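PDB 4A6D: acetylserotonin O-methyltransferase from Homo sapiens, which catalyses the final step of melatonin synthesis, transferring a methyl group from S-adenosylmethionine to the hydroxyl oxygen of N-acetylserotonin. Local coordinates for residues G151-F156 and I211-W216; Q161-V166 and L250-H255; D236-P241 and D259-H264. All coordinates share one frame; numbering follows the deposited sequence.

Contact 1. Residues G151-F156 and I211-W216. With SAM (S-adenosylmethionine), chain D.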
loop_
_atom_site.group_PDB
_atom_site.type_symbol
_atom_site.label_atom_id
_atom_site.label_comp_id
_atom_site.label_asym_id
_atom_site.label_seq_id
_atom_site.Cartn_x
_atom_site.Cartn_y
_atom_site.Cartn_z
ATOM N N GLY A 151 -2.217 -25.841 1.596
ATOM C CA GLY A 151 -3.209 -24.783 1.429
ATOM C C GLY A 151 -2.620 -23.519 0.832
ATOM O O GLY A 151 -3.323 -22.758 0.157
ATOM N N GLU A 152 -1.309 -23.295 1.079
ATOM C CA GLU A 152 -0.549 -22.158 0.562
ATOM C C GLU A 152 -0.137 -22.412 -0.904
ATOM O O GLU A 152 -0.065 -21.469 -1.693
ATOM C CB GLU A 152 0.631 -21.805 1.493
ATOM C CG GLU A 152 0.184 -21.049 2.749
ATOM C CD GLU A 152 0.764 -21.422 4.110
ATOM O OE1 GLU A 152 1.962 -21.777 4.180
ATOM O OE2 GLU A 152 0.018 -21.341 5.116
ATOM N N ARG A 153 0.050 -23.689 -1.284
ATOM C CA ARG A 153 0.347 -24.068 -2.669
ATOM C C ARG A 153 -0.929 -23.961 -3.522
ATOM O O ARG A 153 -0.857 -23.438 -4.633
ATOM C CB ARG A 153 0.928 -25.463 -2.742
ATOM C CG ARG A 153 1.393 -25.859 -4.143
ATOM C CD ARG A 153 1.555 -27.347 -4.275
ATOM N NE ARG A 153 2.503 -27.881 -3.299
ATOM C CZ ARG A 153 2.164 -28.627 -2.254
ATOM N NH1 ARG A 153 0.889 -28.920 -2.026
ATOM N NH2 ARG A 153 3.093 -29.082 -1.429
ATOM N N LEU A 154 -2.097 -24.409 -2.982
ATOM C CA LEU A 154 -3.401 -24.279 -3.644
ATOM C C LEU A 154 -3.707 -22.791 -3.884
ATOM O O LEU A 154 -4.060 -22.433 -5.010
ATOM C CB LEU A 154 -4.541 -24.948 -2.841
ATOM C CG LEU A 154 -5.971 -24.839 -3.426
ATOM C CD1 LEU A 154 -6.051 -25.382 -4.865
ATOM C CD2 LEU A 154 -6.972 -25.548 -2.550
ATOM N N GLN A 155 -3.493 -21.930 -2.866
ATOM C CA GLN A 155 -3.712 -20.484 -2.981
ATOM C C GLN A 155 -2.810 -19.851 -4.053
ATOM O O GLN A 155 -3.324 -19.109 -4.895
ATOM C CB GLN A 155 -3.640 -19.765 -1.602
ATOM C CG GLN A 155 -3.517 -18.227 -1.646
ATOM C CD GLN A 155 -4.814 -17.459 -1.860
ATOM O OE1 GLN A 155 -5.287 -16.739 -0.967
ATOM N NE2 GLN A 155 -5.368 -17.504 -3.074
ATOM N N PHE A 156 -1.497 -20.169 -4.055
ATOM C CA PHE A 156 -0.558 -19.657 -5.062
ATOM C C PHE A 156 -1.059 -20.021 -6.477
ATOM O O PHE A 156 -1.158 -19.151 -7.350
ATOM C CB PHE A 156 0.867 -20.212 -4.832
ATOM C CG PHE A 156 1.912 -19.677 -5.787
ATOM C CD1 PHE A 156 2.526 -18.452 -5.558
ATOM C CD2 PHE A 156 2.259 -20.388 -6.941
ATOM C CE1 PHE A 156 3.480 -17.944 -6.455
ATOM C CE2 PHE A 156 3.213 -19.882 -7.848
ATOM C CZ PHE A 156 3.828 -18.670 -7.594
ATOM N N ILE A 211 6.447 -29.330 -11.032
ATOM C CA ILE A 211 6.958 -30.141 -9.935
ATOM C C ILE A 211 5.847 -31.079 -9.440
ATOM O O ILE A 211 4.671 -30.660 -9.456
ATOM C CB ILE A 211 7.590 -29.272 -8.795
ATOM C CG1 ILE A 211 6.544 -28.415 -8.064
ATOM C CG2 ILE A 211 8.770 -28.433 -9.320
ATOM C CD1 ILE A 211 6.916 -27.969 -6.675
ATOM N N PRO A 212 6.216 -32.336 -9.019
ATOM C CA PRO A 212 5.215 -33.318 -8.550
ATOM C C PRO A 212 4.086 -32.839 -7.663
ATOM O O PRO A 212 2.976 -33.332 -7.822
ATOM C CB PRO A 212 6.067 -34.342 -7.811
ATOM C CG PRO A 212 7.351 -34.343 -8.573
ATOM C CD PRO A 212 7.576 -32.930 -9.005
ATOM N N GLU A 213 4.370 -31.918 -6.720
ATOM C CA GLU A 213 3.420 -31.353 -5.767
ATOM C C GLU A 213 2.352 -30.477 -6.462
ATOM O O GLU A 213 1.191 -30.462 -6.031
ATOM C CB GLU A 213 4.179 -30.531 -4.700
ATOM C CG GLU A 213 5.231 -31.331 -3.932
ATOM C CD GLU A 213 6.665 -31.275 -4.439
ATOM O OE1 GLU A 213 6.909 -31.554 -5.641
ATOM O OE2 GLU A 213 7.556 -30.982 -3.608
ATOM N N VAL A 214 2.759 -29.738 -7.527
ATOM C CA VAL A 214 1.865 -28.874 -8.295
ATOM C C VAL A 214 0.950 -29.727 -9.177
ATOM O O VAL A 214 -0.260 -29.525 -9.175
ATOM C CB VAL A 214 2.630 -27.761 -9.074
ATOM C CG1 VAL A 214 1.738 -27.064 -10.104
ATOM C CG2 VAL A 214 3.230 -26.743 -8.106
ATOM N N VAL A 215 1.519 -30.709 -9.872
ATOM C CA VAL A 215 0.782 -31.623 -10.753
ATOM C C VAL A 215 -0.346 -32.367 -9.987
ATOM O O VAL A 215 -1.484 -32.411 -10.470
ATOM C CB VAL A 215 1.762 -32.553 -11.521
ATOM C CG1 VAL A 215 1.033 -33.657 -12.289
ATOM C CG2 VAL A 215 2.654 -31.734 -12.460
ATOM N N TRP A 216 -0.039 -32.854 -8.757
ATOM C CA TRP A 216 -0.964 -33.581 -7.891
ATOM C C TRP A 216 -2.097 -32.666 -7.477
ATOM O O TRP A 216 -3.255 -33.033 -7.666
ATOM C CB TRP A 216 -0.218 -34.199 -6.695
ATOM C CG TRP A 216 -1.057 -35.034 -5.760
ATOM C CD1 TRP A 216 -1.601 -34.633 -4.575
ATOM C CD2 TRP A 216 -1.367 -36.432 -5.892
ATOM N NE1 TRP A 216 -2.238 -35.691 -3.961
ATOM C CE2 TRP A 216 -2.127 -36.802 -4.757
ATOM C CE3 TRP A 216 -1.077 -37.413 -6.861
ATOM C CZ2 TRP A 216 -2.608 -38.109 -4.568
ATOM C CZ3 TRP A 216 -1.539 -38.713 -6.664
ATOM C CH2 TRP A 216 -2.305 -39.047 -5.536
HETATM N N SAM D . 3.244 -20.539 -15.884
HETATM C CA SAM D . 2.297 -20.253 -14.783
HETATM C C SAM D . 1.548 -18.905 -14.831
HETATM O O SAM D . 2.084 -17.977 -15.400
HETATM O OXT SAM D . 0.405 -18.713 -14.306
HETATM C CB SAM D . 3.053 -20.465 -13.496
HETATM C CG SAM D . 4.127 -19.402 -13.231
HETATM S SD SAM D . 4.856 -19.737 -11.587
HETATM C CE SAM D . 5.644 -18.212 -11.271
HETATM C "C5'" SAM D . 6.387 -20.647 -11.974
HETATM C "C4'" SAM D . 5.962 -22.114 -12.133
HETATM O "O4'" SAM D . 7.172 -22.826 -12.322
HETATM C "C3'" SAM D . 5.275 -22.693 -10.837
HETATM O "O3'" SAM D . 4.041 -23.358 -11.154
HETATM C "C2'" SAM D . 6.389 -23.625 -10.258
HETATM O "O2'" SAM D . 5.978 -24.764 -9.501
HETATM C "C1'" SAM D . 7.107 -24.053 -11.551
HETATM N N9 SAM D . 8.480 -24.542 -11.305
HETATM C C8 SAM D . 9.446 -23.937 -10.504
HETATM N N7 SAM D . 10.542 -24.635 -10.527
HETATM C C5 SAM D . 10.345 -25.776 -11.297
HETATM C C6 SAM D . 11.116 -26.894 -11.669
HETATM N N6 SAM D . 12.411 -26.955 -11.276
HETATM N N1 SAM D . 10.575 -27.844 -12.513
HETATM C C2 SAM D . 9.294 -27.787 -12.904
HETATM N N3 SAM D . 8.534 -26.739 -12.553
HETATM C C4 SAM D . 9.013 -25.711 -11.825
#
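With CG trans to the backbone N (chi1 -174°), the Arg153 side chain runs from helix 150-161 to helix 212-221, and a turn at chi3 (-58°) lays its guanidinium against Glu213. One face of that flat group meets the methylene of the glutamate: NE of Arg153 lies 3.4 Å from CB of Glu213. The contact is therefore van der Waals rather than ionic. Glu213 bends at chi2 and carries its carboxylate away, leaving NH2 of Arg153 5.3 Å from OE2 of Glu213; the salt bridge of this arginine is made by NH1 to Glu150 at the start of its own helix. NE is buried by the packing and has no polar partner in the model.

Further in, CD of Arg153 rests 4.2 Å from CG2 of Val214, and that same methyl stands 3.7 Å from O2' of SAM. Ile211, the N-cap residue of helix 212-221, places its CG2 3.7 Å from N3 of the adenine, while Phe156 turns its ring edge to the sulfonium, with CE2 of Phe156 4.1 Å from SD of SAM. Shortening Arg153 to an alanine removes the arm that spans the two helices, which would probably open a gap beside Glu213 and leave Glu150 without its ionic mate.

Tyr147, a cofactor-binding residue, packs on Arg153, Ile211 and Val214. Helix 212-221 follows strand 205-210, at whose end Asp210 hydrogen-bonds SAM; an acidic residue there, followed by a helix flanking the cofactor, is the hallmark of the Rossmann-like class I methyltransferase fold.

Contact 2. Residues Q161-V166 and L250-H255. With SAM (S-adenosylmethionine), chain D.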
loop_
_atom_site.group_PDB
_atom_site.type_symbol
_atom_site.label_atom_id
_atom_site.label_comp_id
_atom_site.label_asym_id
_atom_site.label_seq_id
_atom_site.Cartn_x
_atom_site.Cartn_y
_atom_site.Cartn_z
ATOM N N GLN A 161 -3.485 -18.473 -11.898
ATOM C CA GLN A 161 -4.343 -18.798 -13.045
ATOM C C GLN A 161 -5.235 -17.651 -13.519
ATOM O O GLN A 161 -5.609 -17.576 -14.701
ATOM C CB GLN A 161 -5.160 -20.078 -12.780
ATOM C CG GLN A 161 -6.425 -19.934 -11.937
ATOM C CD GLN A 161 -7.220 -21.217 -11.862
ATOM O OE1 GLN A 161 -6.894 -22.236 -12.504
ATOM N NE2 GLN A 161 -8.295 -21.183 -11.076
ATOM N N GLU A 162 -5.558 -16.753 -12.575
ATOM C CA GLU A 162 -6.453 -15.624 -12.735
ATOM C C GLU A 162 -6.105 -14.617 -13.824
ATOM O O GLU A 162 -7.017 -14.193 -14.550
ATOM C CB GLU A 162 -6.759 -14.993 -11.386
ATOM C CG GLU A 162 -7.636 -15.890 -10.532
ATOM C CD GLU A 162 -8.062 -15.300 -9.207
ATOM O OE1 GLU A 162 -7.335 -14.429 -8.682
ATOM O OE2 GLU A 162 -9.110 -15.734 -8.678
ATOM N N VAL A 163 -4.808 -14.270 -13.994
ATOM C CA VAL A 163 -4.430 -13.303 -15.036
ATOM C C VAL A 163 -4.755 -13.786 -16.468
ATOM O O VAL A 163 -5.151 -12.979 -17.329
ATOM C CB VAL A 163 -2.990 -12.752 -14.887
ATOM C CG1 VAL A 163 -1.941 -13.796 -15.294
ATOM C CG2 VAL A 163 -2.822 -11.439 -15.674
ATOM N N TRP A 164 -4.645 -15.109 -16.695
ATOM C CA TRP A 164 -4.904 -15.687 -18.004
ATOM C C TRP A 164 -6.346 -15.590 -18.498
ATOM O O TRP A 164 -6.578 -15.595 -19.711
ATOM C CB TRP A 164 -4.252 -17.063 -18.137
ATOM C CG TRP A 164 -2.821 -17.074 -17.655
ATOM C CD1 TRP A 164 -2.296 -17.855 -16.668
ATOM C CD2 TRP A 164 -1.762 -16.188 -18.076
ATOM N NE1 TRP A 164 -0.977 -17.515 -16.444
ATOM C CE2 TRP A 164 -0.619 -16.508 -17.309
ATOM C CE3 TRP A 164 -1.682 -15.122 -19.013
ATOM C CZ2 TRP A 164 0.596 -15.829 -17.459
ATOM C CZ3 TRP A 164 -0.479 -14.441 -19.157
ATOM C CH2 TRP A 164 0.645 -14.797 -18.385
ATOM N N SER A 165 -7.301 -15.392 -17.577
ATOM C CA SER A 165 -8.712 -15.192 -17.917
ATOM C C SER A 165 -8.910 -13.841 -18.642
ATOM O O SER A 165 -9.872 -13.686 -19.396
ATOM C CB SER A 165 -9.575 -15.251 -16.660
ATOM O OG SER A 165 -9.235 -14.243 -15.722
ATOM N N VAL A 166 -7.979 -12.886 -18.426
ATOM C CA VAL A 166 -7.978 -11.558 -19.053
ATOM C C VAL A 166 -6.862 -11.384 -20.088
ATOM O O VAL A 166 -7.107 -10.796 -21.128
ATOM C CB VAL A 166 -7.967 -10.385 -18.033
ATOM C CG1 VAL A 166 -9.367 -9.870 -17.780
ATOM C CG2 VAL A 166 -7.296 -10.770 -16.725
ATOM N N LEU A 250 7.253 -20.651 -21.801
ATOM C CA LEU A 250 7.767 -20.255 -20.480
ATOM C C LEU A 250 7.038 -18.977 -20.036
ATOM O O LEU A 250 7.438 -17.869 -20.427
ATOM C CB LEU A 250 9.298 -20.044 -20.460
ATOM C CG LEU A 250 10.230 -21.254 -20.487
ATOM C CD1 LEU A 250 11.663 -20.793 -20.630
ATOM C CD2 LEU A 250 10.143 -22.058 -19.210
ATOM N N ALA A 251 5.894 -19.138 -19.331
ATOM C CA ALA A 251 5.083 -17.991 -18.853
ATOM C C ALA A 251 5.406 -17.776 -17.382
ATOM O O ALA A 251 5.213 -18.681 -16.562
ATOM C CB ALA A 251 3.594 -18.250 -19.045
ATOM N N ARG A 252 5.987 -16.601 -17.070
ATOM C CA ARG A 252 6.398 -16.195 -15.724
ATOM C C ARG A 252 7.338 -17.206 -15.065
ATOM O O ARG A 252 7.232 -17.494 -13.873
ATOM C CB ARG A 252 5.189 -15.861 -14.835
ATOM C CG ARG A 252 4.430 -14.597 -15.246
ATOM C CD ARG A 252 2.967 -14.910 -15.166
ATOM N NE ARG A 252 2.298 -14.176 -14.107
ATOM C CZ ARG A 252 1.141 -14.531 -13.554
ATOM N NH1 ARG A 252 0.552 -15.667 -13.899
ATOM N NH2 ARG A 252 0.580 -13.763 -12.628
ATOM N N VAL A 253 8.257 -17.750 -15.849
ATOM C CA VAL A 253 9.225 -18.677 -15.296
ATOM C C VAL A 253 10.542 -17.924 -15.220
ATOM O O VAL A 253 11.094 -17.816 -14.153
ATOM C CB VAL A 253 9.313 -20.001 -16.127
ATOM C CG1 VAL A 253 10.524 -20.827 -15.716
ATOM C CG2 VAL A 253 8.026 -20.810 -16.006
ATOM N N LEU A 254 11.016 -17.363 -16.340
ATOM C CA LEU A 254 12.304 -16.659 -16.422
ATOM C C LEU A 254 12.477 -15.511 -15.408
ATOM O O LEU A 254 13.553 -15.330 -14.836
ATOM C CB LEU A 254 12.574 -16.195 -17.887
ATOM C CG LEU A 254 12.809 -17.299 -18.936
ATOM C CD1 LEU A 254 13.167 -16.705 -20.296
ATOM C CD2 LEU A 254 13.907 -18.291 -18.497
ATOM N N HIS A 255 11.415 -14.775 -15.142
ATOM C CA HIS A 255 11.497 -13.667 -14.185
ATOM C C HIS A 255 11.804 -14.097 -12.729
ATOM O O HIS A 255 12.220 -13.250 -11.939
ATOM C CB HIS A 255 10.276 -12.724 -14.308
ATOM C CG HIS A 255 9.024 -13.240 -13.665
ATOM N ND1 HIS A 255 7.996 -12.385 -13.302
ATOM C CD2 HIS A 255 8.674 -14.501 -13.320
ATOM C CE1 HIS A 255 7.075 -13.151 -12.735
ATOM N NE2 HIS A 255 7.430 -14.430 -12.750
HETATM N N SAM D . 3.244 -20.539 -15.884
HETATM C CA SAM D . 2.297 -20.253 -14.783
HETATM C C SAM D . 1.548 -18.905 -14.831
HETATM O O SAM D . 2.084 -17.977 -15.400
HETATM O OXT SAM D . 0.405 -18.713 -14.306
HETATM C CB SAM D . 3.053 -20.465 -13.496
HETATM C CG SAM D . 4.127 -19.402 -13.231
HETATM S SD SAM D . 4.856 -19.737 -11.587
HETATM C CE SAM D . 5.644 -18.212 -11.271
HETATM C "C5'" SAM D . 6.387 -20.647 -11.974
HETATM C "C4'" SAM D . 5.962 -22.114 -12.133
HETATM O "O4'" SAM D . 7.172 -22.826 -12.322
HETATM C "C3'" SAM D . 5.275 -22.693 -10.837
HETATM O "O3'" SAM D . 4.041 -23.358 -11.154
HETATM C "C2'" SAM D . 6.389 -23.625 -10.258
HETATM O "O2'" SAM D . 5.978 -24.764 -9.501
HETATM C "C1'" SAM D . 7.107 -24.053 -11.551
HETATM N N9 SAM D . 8.480 -24.542 -11.305
HETATM C C8 SAM D . 9.446 -23.937 -10.504
HETATM N N7 SAM D . 10.542 -24.635 -10.527
HETATM C C5 SAM D . 10.345 -25.776 -11.297
HETATM C C6 SAM D . 11.116 -26.894 -11.669
HETATM N N6 SAM D . 12.411 -26.955 -11.276
HETATM N N1 SAM D . 10.575 -27.844 -12.513
HETATM C C2 SAM D . 9.294 -27.787 -12.904
HETATM N N3 SAM D . 8.534 -26.739 -12.553
HETATM C C4 SAM D . 9.013 -25.711 -11.825
#
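Val163 sends CG1 into the corner between two flat groups, the Trp164 ring and the Arg252 guanidinium, whose planes stand 88° apart. The methyl sits 3.5 Å above the indole plane, over its centre, and 3.2 Å above the guanidinium plane, shifted to the rim. At the edges of both groups lies the SAM carboxylate. This is the methionine-end pocket of a Rossmann-like methyltransferase, formed where the loop after strand 247-251 faces segment 161-166.

The carboxylate is gripped from both segments. Trp164 NE1 donates an almost straight bond to OXT of SAM (2.8 Å, 168°), and Arg252 NH1 donates a longer one to O of SAM (3.2 Å, 159°). Arg252 reaches that position through bends at chi2 and chi3, its chain sliding past the indole in the opposite direction, with CD of Arg252 3.4 Å from CZ2 of Trp164. Both nitrogens point to the same carboxylate, which accounts for two donors, Trp164 NE1 and Arg252 NH1, lying 3.5 Å apart. NH1 also donates to Leu160 O, which helps fix the guanidinium. Tyr9 of the second subunit packs on Val163.

Beside the carboxylate, on the same alpha carbon, the SAM ammonium N donates to the carbonyl O of Ala251 at 2.8 Å. His255, the inferred catalytic residue, turns its ring edge to the transferable methyl, its NE2 4.4 Å from CE of SAM.

Contact 3. Residues D236-P241 and D259-H264. With SAM (S-adenosylmethionine), chain D.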
loop_
_atom_site.group_PDB
_atom_site.type_symbol
_atom_site.label_atom_id
_atom_site.label_comp_id
_atom_site.label_asym_id
_atom_site.label_seq_id
_atom_site.Cartn_x
_atom_site.Cartn_y
_atom_site.Cartn_z
ATOM N N ASP A 236 11.345 -31.985 -12.703
ATOM C CA ASP A 236 12.169 -30.805 -12.493
ATOM C C ASP A 236 12.758 -30.360 -13.847
ATOM O O ASP A 236 13.616 -31.046 -14.385
ATOM C CB ASP A 236 13.270 -31.115 -11.451
ATOM C CG ASP A 236 14.298 -30.014 -11.250
ATOM O OD1 ASP A 236 14.087 -28.874 -11.784
ATOM O OD2 ASP A 236 15.291 -30.262 -10.548
ATOM N N PHE A 237 12.349 -29.199 -14.360
ATOM C CA PHE A 237 12.869 -28.756 -15.662
ATOM C C PHE A 237 14.381 -28.471 -15.761
ATOM O O PHE A 237 14.934 -28.424 -16.868
ATOM C CB PHE A 237 11.984 -27.725 -16.362
ATOM C CG PHE A 237 11.609 -26.472 -15.605
ATOM C CD1 PHE A 237 12.551 -25.798 -14.824
ATOM C CD2 PHE A 237 10.347 -25.912 -15.742
ATOM C CE1 PHE A 237 12.229 -24.595 -14.194
ATOM C CE2 PHE A 237 10.013 -24.731 -15.074
ATOM C CZ PHE A 237 10.954 -24.090 -14.290
ATOM N N PHE A 238 15.059 -28.401 -14.603
ATOM C CA PHE A 238 16.511 -28.205 -14.542
ATOM C C PHE A 238 17.302 -29.472 -14.720
ATOM O O PHE A 238 18.495 -29.381 -14.983
ATOM C CB PHE A 238 16.942 -27.486 -13.248
ATOM C CG PHE A 238 16.543 -26.034 -13.227
ATOM C CD1 PHE A 238 17.071 -25.138 -14.151
ATOM C CD2 PHE A 238 15.607 -25.569 -12.315
ATOM C CE1 PHE A 238 16.663 -23.803 -14.166
ATOM C CE2 PHE A 238 15.223 -24.226 -12.305
ATOM C CZ PHE A 238 15.728 -23.357 -13.255
ATOM N N LYS A 239 16.674 -30.657 -14.597
ATOM C CA LYS A 239 17.436 -31.895 -14.722
ATOM C C LYS A 239 16.711 -33.088 -15.350
ATOM O O LYS A 239 17.378 -33.986 -15.875
ATOM C CB LYS A 239 18.083 -32.275 -13.380
ATOM C CG LYS A 239 17.198 -32.019 -12.160
ATOM C CD LYS A 239 17.942 -32.181 -10.849
ATOM C CE LYS A 239 18.545 -30.899 -10.322
ATOM N NZ LYS A 239 19.182 -31.110 -8.984
ATOM N N ASP A 240 15.365 -33.113 -15.301
ATOM C CA ASP A 240 14.591 -34.234 -15.851
ATOM C C ASP A 240 14.456 -34.193 -17.358
ATOM O O ASP A 240 14.660 -33.124 -17.912
ATOM C CB ASP A 240 13.206 -34.251 -15.213
ATOM C CG ASP A 240 13.209 -34.700 -13.771
ATOM O OD1 ASP A 240 14.246 -35.230 -13.315
ATOM O OD2 ASP A 240 12.153 -34.622 -13.135
ATOM N N PRO A 241 14.134 -35.301 -18.088
ATOM C CA PRO A 241 13.933 -35.145 -19.548
ATOM C C PRO A 241 12.633 -34.361 -19.772
ATOM O O PRO A 241 11.658 -34.534 -19.011
ATOM C CB PRO A 241 13.862 -36.580 -20.074
ATOM C CG PRO A 241 13.440 -37.396 -18.896
ATOM C CD PRO A 241 13.850 -36.684 -17.641
ATOM N N ASP A 259 20.190 -14.596 -14.381
ATOM C CA ASP A 259 20.687 -14.958 -15.714
ATOM C C ASP A 259 21.251 -16.347 -15.896
ATOM O O ASP A 259 20.890 -17.020 -16.865
ATOM C CB ASP A 259 21.636 -13.889 -16.266
ATOM C CG ASP A 259 20.933 -12.604 -16.669
ATOM O OD1 ASP A 259 19.753 -12.423 -16.288
ATOM O OD2 ASP A 259 21.564 -11.773 -17.351
ATOM N N GLY A 260 22.132 -16.770 -14.991
ATOM C CA GLY A 260 22.786 -18.088 -15.047
ATOM C C GLY A 260 21.829 -19.263 -14.988
ATOM O O GLY A 260 21.959 -20.186 -15.772
ATOM N N LYS A 261 20.856 -19.232 -14.066
ATOM C CA LYS A 261 19.790 -20.237 -13.922
ATOM C C LYS A 261 18.919 -20.212 -15.191
ATOM O O LYS A 261 18.575 -21.279 -15.699
ATOM C CB LYS A 261 18.918 -19.914 -12.694
ATOM C CG LYS A 261 19.156 -20.789 -11.500
ATOM C CD LYS A 261 17.892 -21.521 -11.112
ATOM C CE LYS A 261 17.994 -22.188 -9.765
ATOM N NZ LYS A 261 16.908 -23.185 -9.562
ATOM N N CYS A 262 18.569 -19.002 -15.708
ATOM C CA CYS A 262 17.794 -18.850 -16.955
ATOM C C CYS A 262 18.532 -19.490 -18.084
ATOM O O CYS A 262 17.937 -20.278 -18.810
ATOM C CB CYS A 262 17.503 -17.382 -17.263
ATOM S SG CYS A 262 16.279 -16.629 -16.169
ATOM N N SER A 263 19.842 -19.174 -18.226
ATOM C CA SER A 263 20.708 -19.710 -19.294
ATOM C C SER A 263 20.742 -21.214 -19.280
ATOM O O SER A 263 20.614 -21.810 -20.342
ATOM C CB SER A 263 22.116 -19.129 -19.229
ATOM O OG SER A 263 22.084 -17.760 -19.614
ATOM N N HIS A 264 20.839 -21.830 -18.085
ATOM C CA HIS A 264 20.856 -23.285 -17.931
ATOM C C HIS A 264 19.576 -23.931 -18.489
ATOM O O HIS A 264 19.663 -24.852 -19.306
ATOM C CB HIS A 264 21.117 -23.672 -16.462
ATOM C CG HIS A 264 21.072 -25.146 -16.183
ATOM N ND1 HIS A 264 20.282 -25.661 -15.169
ATOM C CD2 HIS A 264 21.727 -26.168 -16.783
ATOM C CE1 HIS A 264 20.470 -26.968 -15.194
ATOM N NE2 HIS A 264 21.331 -27.319 -16.146
HETATM N N SAM D . 3.244 -20.539 -15.884
HETATM C CA SAM D . 2.297 -20.253 -14.783
HETATM C C SAM D . 1.548 -18.905 -14.831
HETATM O O SAM D . 2.084 -17.977 -15.400
HETATM O OXT SAM D . 0.405 -18.713 -14.306
HETATM C CB SAM D . 3.053 -20.465 -13.496
HETATM C CG SAM D . 4.127 -19.402 -13.231
HETATM S SD SAM D . 4.856 -19.737 -11.587
HETATM C CE SAM D . 5.644 -18.212 -11.271
HETATM C "C5'" SAM D . 6.387 -20.647 -11.974
HETATM C "C4'" SAM D . 5.962 -22.114 -12.133
HETATM O "O4'" SAM D . 7.172 -22.826 -12.322
HETATM C "C3'" SAM D . 5.275 -22.693 -10.837
HETATM O "O3'" SAM D . 4.041 -23.358 -11.154
HETATM C "C2'" SAM D . 6.389 -23.625 -10.258
HETATM O "O2'" SAM D . 5.978 -24.764 -9.501
HETATM C "C1'" SAM D . 7.107 -24.053 -11.551
HETATM N N9 SAM D . 8.480 -24.542 -11.305
HETATM C C8 SAM D . 9.446 -23.937 -10.504
HETATM N N7 SAM D . 10.542 -24.635 -10.527
HETATM C C5 SAM D . 10.345 -25.776 -11.297
HETATM C C6 SAM D . 11.116 -26.894 -11.669
HETATM N N6 SAM D . 12.411 -26.955 -11.276
HETATM N N1 SAM D . 10.575 -27.844 -12.513
HETATM C C2 SAM D . 9.294 -27.787 -12.904
HETATM N N3 SAM D . 8.534 -26.739 -12.553
HETATM C C4 SAM D . 9.013 -25.711 -11.825
#
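The Phe238 and His264 rings are nearly parallel (7°) but displaced, meeting rim to rim with centroids 5.7 Å apart. Two conformers of His264 are deposited, which makes the finer distances doubtful. Lys261 arrives differently: its chain crosses the Phe238 side chain at about a right angle, with CD of Lys261 3.6 Å from CZ of Phe238 and NZ of Lys261 3.4 Å from CE2 of Phe238. The ammonium makes its cation-pi contact with Trp257, which also meets Phe238 edge-to-face.

On the loop side, Phe238 shows one face to CD1 of Phe237, offset to the rim. A chi1 of 54° brings the Phe237 ring face against the adenine, where N1 of SAM lies 3.5 Å above the ring centre. Asp236 OD1 accepts the adenine amino group N6 at 2.6 Å (167°), and the backbone N of Phe237 donates to N1 of SAM at 2.9 Å. The same OD1 takes Phe238 N from above the carboxylate plane at 3.0 Å, closing an Asx turn.

Between 236-241 and 259-264 the contact is packing of rings and a lysine chain; Arg268, further along the helix, hydrogen-bonds Phe237 O and Asp240 O. This is consistent with the polar contacts to the N6-N1 edge, one donor and one acceptor, coming from the loop, while the helix segment packs against Phe238.

How the contacts relate
All three contacts lie in the methyltransferase domain and converge on one SAM molecule with overlapping reach. Contact 2 is the buried one, its centre about 6 Å from the centre of the chain, and hydrogen-bonds mainly the charged methionine end; contact 1 is partly buried and touches ribose, base and sulfonium by packing alone; contact 3 is at the surface, its centre about 22 Å from that of the chain, and holds the adenine. Helices 150-161 and 164-173 are consecutive in contacts 1 and 2, as are strand 247-251 and helix 259-272 in contacts 2 and 3. Only contacts 2 and 3 touch directly, with Val253 CG1 3.6 Å from Phe237 CZ.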